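Local coordinates for protein glycoside Hydrolase (Bacteroides uniformis, PDB 5T99) that is a family 2 glycoside hydrolase that binds d-galacto-isofagomine and probably removes galactose units during agarose breakdown by a gut symbiont, at residues I223-A226 and T230-I233; E355-C360 and P407-W412. All coordinates share one frame; numbering follows the deposited sequence.

Contact 1: residues I223-A226 and T230-I233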
# COMPACT_ATOMS: atom_id res chain seq x y z
N ILE A 223 -27.15 -10.95 1.55
CA ILE A 223 -26.34 -9.91 2.17
C ILE A 223 -26.08 -10.32 3.60
O ILE A 223 -27.00 -10.47 4.39
CB ILE A 223 -27.02 -8.54 2.10
CG1 ILE A 223 -27.06 -8.10 0.63
CG2 ILE A 223 -26.24 -7.52 2.93
CD1 ILE A 223 -27.87 -6.85 0.37
N ILE A 224 -24.80 -10.48 3.92
CA ILE A 224 -24.38 -11.12 5.16
C ILE A 224 -23.62 -10.09 5.99
O ILE A 224 -22.74 -9.38 5.49
CB ILE A 224 -23.48 -12.33 4.87
CG1 ILE A 224 -24.26 -13.38 4.04
CG2 ILE A 224 -22.93 -12.94 6.15
CD1 ILE A 224 -23.35 -14.44 3.43
N ASN A 225 -23.99 -10.01 7.27
CA ASN A 225 -23.39 -9.05 8.20
C ASN A 225 -22.05 -9.54 8.76
O ASN A 225 -21.60 -10.65 8.42
CB ASN A 225 -24.41 -8.61 9.30
CG ASN A 225 -24.68 -9.67 10.37
OD1 ASN A 225 -24.02 -10.70 10.47
ND2 ASN A 225 -25.69 -9.41 11.17
N ALA A 226 -21.44 -8.70 9.58
CA ALA A 226 -20.16 -8.99 10.22
C ALA A 226 -20.13 -10.24 11.10
O ALA A 226 -19.06 -10.81 11.25
CB ALA A 226 -19.70 -7.78 11.03
N THR A 230 -27.14 -13.94 7.53
CA THR A 230 -27.82 -13.37 6.37
C THR A 230 -28.94 -12.48 6.87
O THR A 230 -29.84 -12.96 7.55
CB THR A 230 -28.43 -14.45 5.45
OG1 THR A 230 -27.42 -15.36 4.99
CG2 THR A 230 -29.11 -13.80 4.25
N VAL A 231 -28.86 -11.19 6.56
CA VAL A 231 -29.84 -10.18 7.03
C VAL A 231 -30.80 -9.68 5.94
O VAL A 231 -31.77 -9.00 6.24
CB VAL A 231 -29.15 -8.98 7.72
CG1 VAL A 231 -28.28 -9.47 8.87
CG2 VAL A 231 -28.32 -8.14 6.74
N ALA A 232 -30.52 -10.01 4.68
CA ALA A 232 -31.43 -9.65 3.58
C ALA A 232 -31.12 -10.52 2.37
O ALA A 232 -29.98 -10.93 2.17
CB ALA A 232 -31.29 -8.18 3.21
N ILE A 233 -32.17 -10.82 1.60
CA ILE A 233 -32.05 -11.60 0.37
C ILE A 233 -32.77 -10.86 -0.75
O ILE A 233 -33.93 -10.45 -0.60
CB ILE A 233 -32.60 -13.03 0.55
CG1 ILE A 233 -31.62 -13.86 1.38
CG2 ILE A 233 -32.85 -13.70 -0.81
CD1 ILE A 233 -32.09 -15.27 1.70
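Ile223 N donates to Ala232 O over 2.9 Å, with an N-H...O angle of 170°. Ile223 O in turn takes a bond from Val231 N, also of 2.9 Å. One residue thus answers two consecutive residues of the other strand. The pairing shifts at the next step, where Ile224 lies opposite Thr230 with their CA atoms 4.3 Å apart in a non-hydrogen-bonded pair. Together these make a classic beta bulge, the extra residue being Val231, whose psi of -11° breaks the extended run that resumes at Ala232.

The side chains follow from this geometry. Ile223 CB meets Ala232 CB at 4.4 Å on one face of the sheet. On the other face, Ile224 CG1 approaches Thr230 OG1 at 3.8 Å, the two side chains slanting past each other. Val231 spreads its methyls over two neighbours: CG2 lies 3.6 Å from Ile223 O, while CG1 touches Asn225 ND2 at 3.5 Å. The Asn225 side chain meets that of Val231 nearly at a right angle, its rotation about CA-CB (chi1 73°) bringing the amide beside Val231 CG1. Its OD1 is held within the turn, by Glu229 N and more weakly by Gln227 N, which ties the amide to the hairpin loop.

Strand 230-240 is outermost in a four-stranded antiparallel sheet of a family 2 domain, consistent with the immunoglobulin-like sandwich of this family. Strand 215-224 lies next to it, and Ile224 pairs through its backbone with Lys269 on its far neighbour, strand 268-276. Ile223 packs on both Ile252 and Met254 of strand 245-255, Ala232 on Ile252 and Val231 on Met254.

Contact 2: residues E355-C360 and P407-W412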
# COMPACT_ATOMS: atom_id res chain seq x y z
N GLU A 355 -5.48 -7.38 -2.00
CA GLU A 355 -5.33 -7.56 -0.55
C GLU A 355 -5.10 -6.23 0.14
O GLU A 355 -5.68 -5.95 1.21
CB GLU A 355 -4.19 -8.55 -0.22
CG GLU A 355 -4.51 -10.02 -0.51
CD GLU A 355 -4.48 -10.38 -1.99
OE1 GLU A 355 -3.84 -9.64 -2.79
OE2 GLU A 355 -5.12 -11.40 -2.36
N PHE A 356 -4.27 -5.39 -0.47
CA PHE A 356 -4.00 -4.06 0.08
C PHE A 356 -5.30 -3.27 0.23
O PHE A 356 -5.53 -2.65 1.26
CB PHE A 356 -3.00 -3.31 -0.81
CG PHE A 356 -2.68 -1.92 -0.32
CD1 PHE A 356 -1.72 -1.72 0.64
CD2 PHE A 356 -3.38 -0.83 -0.82
CE1 PHE A 356 -1.44 -0.45 1.12
CE2 PHE A 356 -3.09 0.46 -0.36
CZ PHE A 356 -2.13 0.64 0.62
N LEU A 357 -6.15 -3.32 -0.80
CA LEU A 357 -7.45 -2.61 -0.80
C LEU A 357 -8.45 -3.23 0.17
O LEU A 357 -9.23 -2.50 0.78
CB LEU A 357 -8.05 -2.51 -2.20
CG LEU A 357 -7.21 -1.66 -3.17
CD1 LEU A 357 -7.75 -1.75 -4.57
CD2 LEU A 357 -7.14 -0.20 -2.73
N ASP A 358 -8.41 -4.56 0.32
CA ASP A 358 -9.23 -5.21 1.35
C ASP A 358 -8.87 -4.67 2.73
O ASP A 358 -9.76 -4.45 3.54
CB ASP A 358 -9.09 -6.74 1.32
CG ASP A 358 -9.75 -7.37 0.11
OD1 ASP A 358 -10.71 -6.77 -0.44
OD2 ASP A 358 -9.31 -8.46 -0.29
N LEU A 359 -7.59 -4.42 2.98
CA LEU A 359 -7.16 -3.87 4.27
C LEU A 359 -7.67 -2.45 4.46
O LEU A 359 -8.18 -2.11 5.52
CB LEU A 359 -5.63 -3.94 4.43
CG LEU A 359 -5.08 -5.36 4.62
CD1 LEU A 359 -3.57 -5.41 4.43
CD2 LEU A 359 -5.44 -5.89 6.00
N CYS A 360 -7.54 -1.63 3.42
CA CYS A 360 -8.04 -0.25 3.46
C CYS A 360 -9.53 -0.22 3.77
O CYS A 360 -9.97 0.56 4.61
CB CYS A 360 -7.77 0.50 2.14
SG CYS A 360 -6.01 0.83 1.81
N PRO A 407 -15.25 -0.13 -0.79
CA PRO A 407 -15.72 1.16 -0.24
C PRO A 407 -14.59 2.14 0.09
O PRO A 407 -14.85 3.34 0.19
CB PRO A 407 -16.45 0.75 1.03
CG PRO A 407 -15.83 -0.53 1.42
CD PRO A 407 -15.59 -1.24 0.12
N SER A 408 -13.37 1.64 0.28
CA SER A 408 -12.21 2.50 0.52
C SER A 408 -11.91 3.42 -0.66
O SER A 408 -11.49 4.54 -0.47
CB SER A 408 -10.96 1.67 0.86
OG SER A 408 -10.60 0.81 -0.21
N VAL A 409 -12.14 2.95 -1.89
CA VAL A 409 -11.74 3.72 -3.09
C VAL A 409 -12.72 4.88 -3.30
O VAL A 409 -13.92 4.66 -3.39
CB VAL A 409 -11.69 2.84 -4.36
CG1 VAL A 409 -11.33 3.68 -5.57
CG2 VAL A 409 -10.67 1.74 -4.17
N ILE A 410 -12.19 6.09 -3.37
CA ILE A 410 -13.02 7.28 -3.58
C ILE A 410 -12.71 8.06 -4.84
O ILE A 410 -13.53 8.89 -5.23
CB ILE A 410 -12.99 8.25 -2.36
CG1 ILE A 410 -11.55 8.70 -2.02
CG2 ILE A 410 -13.65 7.58 -1.17
CD1 ILE A 410 -11.48 9.89 -1.08
N MET A 411 -11.56 7.83 -5.47
CA MET A 411 -11.24 8.46 -6.74
C MET A 411 -10.49 7.49 -7.67
O MET A 411 -9.81 6.58 -7.20
CB MET A 411 -10.38 9.69 -6.53
CG MET A 411 -10.88 10.71 -5.52
SD MET A 411 -9.93 12.23 -5.70
CE MET A 411 -10.26 13.08 -4.15
N TRP A 412 -10.63 7.70 -8.97
CA TRP A 412 -9.81 7.04 -9.98
C TRP A 412 -8.79 8.06 -10.49
O TRP A 412 -9.15 9.02 -11.16
CB TRP A 412 -10.67 6.55 -11.15
CG TRP A 412 -11.80 5.67 -10.75
CD1 TRP A 412 -13.12 5.99 -10.78
CD2 TRP A 412 -11.73 4.34 -10.23
NE1 TRP A 412 -13.87 4.94 -10.34
CE2 TRP A 412 -13.04 3.91 -9.99
CE3 TRP A 412 -10.67 3.47 -9.96
CZ2 TRP A 412 -13.34 2.64 -9.49
CZ3 TRP A 412 -10.95 2.20 -9.46
CH2 TRP A 412 -12.28 1.80 -9.23
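Cys360 and Ser408 meet through their beta carbons, Cys360 CB lying 3.6 Å from Ser408 CB, where a helix of the TIM barrel packs against the start of a barrel strand. Helix 354-363 belongs to the beta-alpha-beta crossover between the parallel strands 344-346 and 366-370, and it reaches past the second of these to strand 409-416. The interface is small, 142 Å² summed over both sides, yet all four touching residues are buried.

Ser408 sits at the entry to its strand with OG between its backbone N and carbonyl carbon (chi1 61°), which turns the hydroxyl toward the helix. There OG comes within 3.7 Å of Cys360 CB and lies 3.7 Å from Leu357 O, one helical turn earlier. Its hydrogen-bonding partner is OD1 of Asp361, which follows Cys360 in the helix, so the buried hydroxyl is satisfied by the same helix that its CB packs against. Alongside, Leu357 CD2 makes a looser apolar contact with Val409 CG2 at 4.3 Å.

A second shell fixes both sides. Ser408 and Ile410 bond through their backbones to Val367 of strand 366-370, and Cys360 also packs on Val367, so that strand lies against both partners. Leu357 is further covered by Arg402 and Asp403 of helix 388-403 and by His406. Arg445 NE bonds Val409 O, and Arg291 NE bonds Pro407 O. Val409 itself divides its methyls: while CG2 faces Leu357, CG1, anti to the backbone N (chi1 178°), lies 4.1 Å above the plane of the Trp412 ring, toward its rim, and the indole's rotation is held by a hydrogen bond from Trp412 NE1 to Asp442 OD2.

How the contacts relate
Contact 1 comes first along the chain and closes before contact 2 begins; their centres are 22 Å apart, and their nearest atoms about 12 Å, so they do not touch. They share no strand or helix. Residues 223-226 and 230-233 lie at the turn of a local antiparallel hairpin in an accessory beta domain, whereas 355-360 and 407-412 are separated by 46 residues and join helix to strand inside the TIM barrel. Strand 409-416 runs from contact 2 to Asn416, which with Glu417 lines the galacto-isofagomine pocket. Contact 2 therefore lies at the opposite end of that strand from the ligand site, and contact 1 in a separate domain.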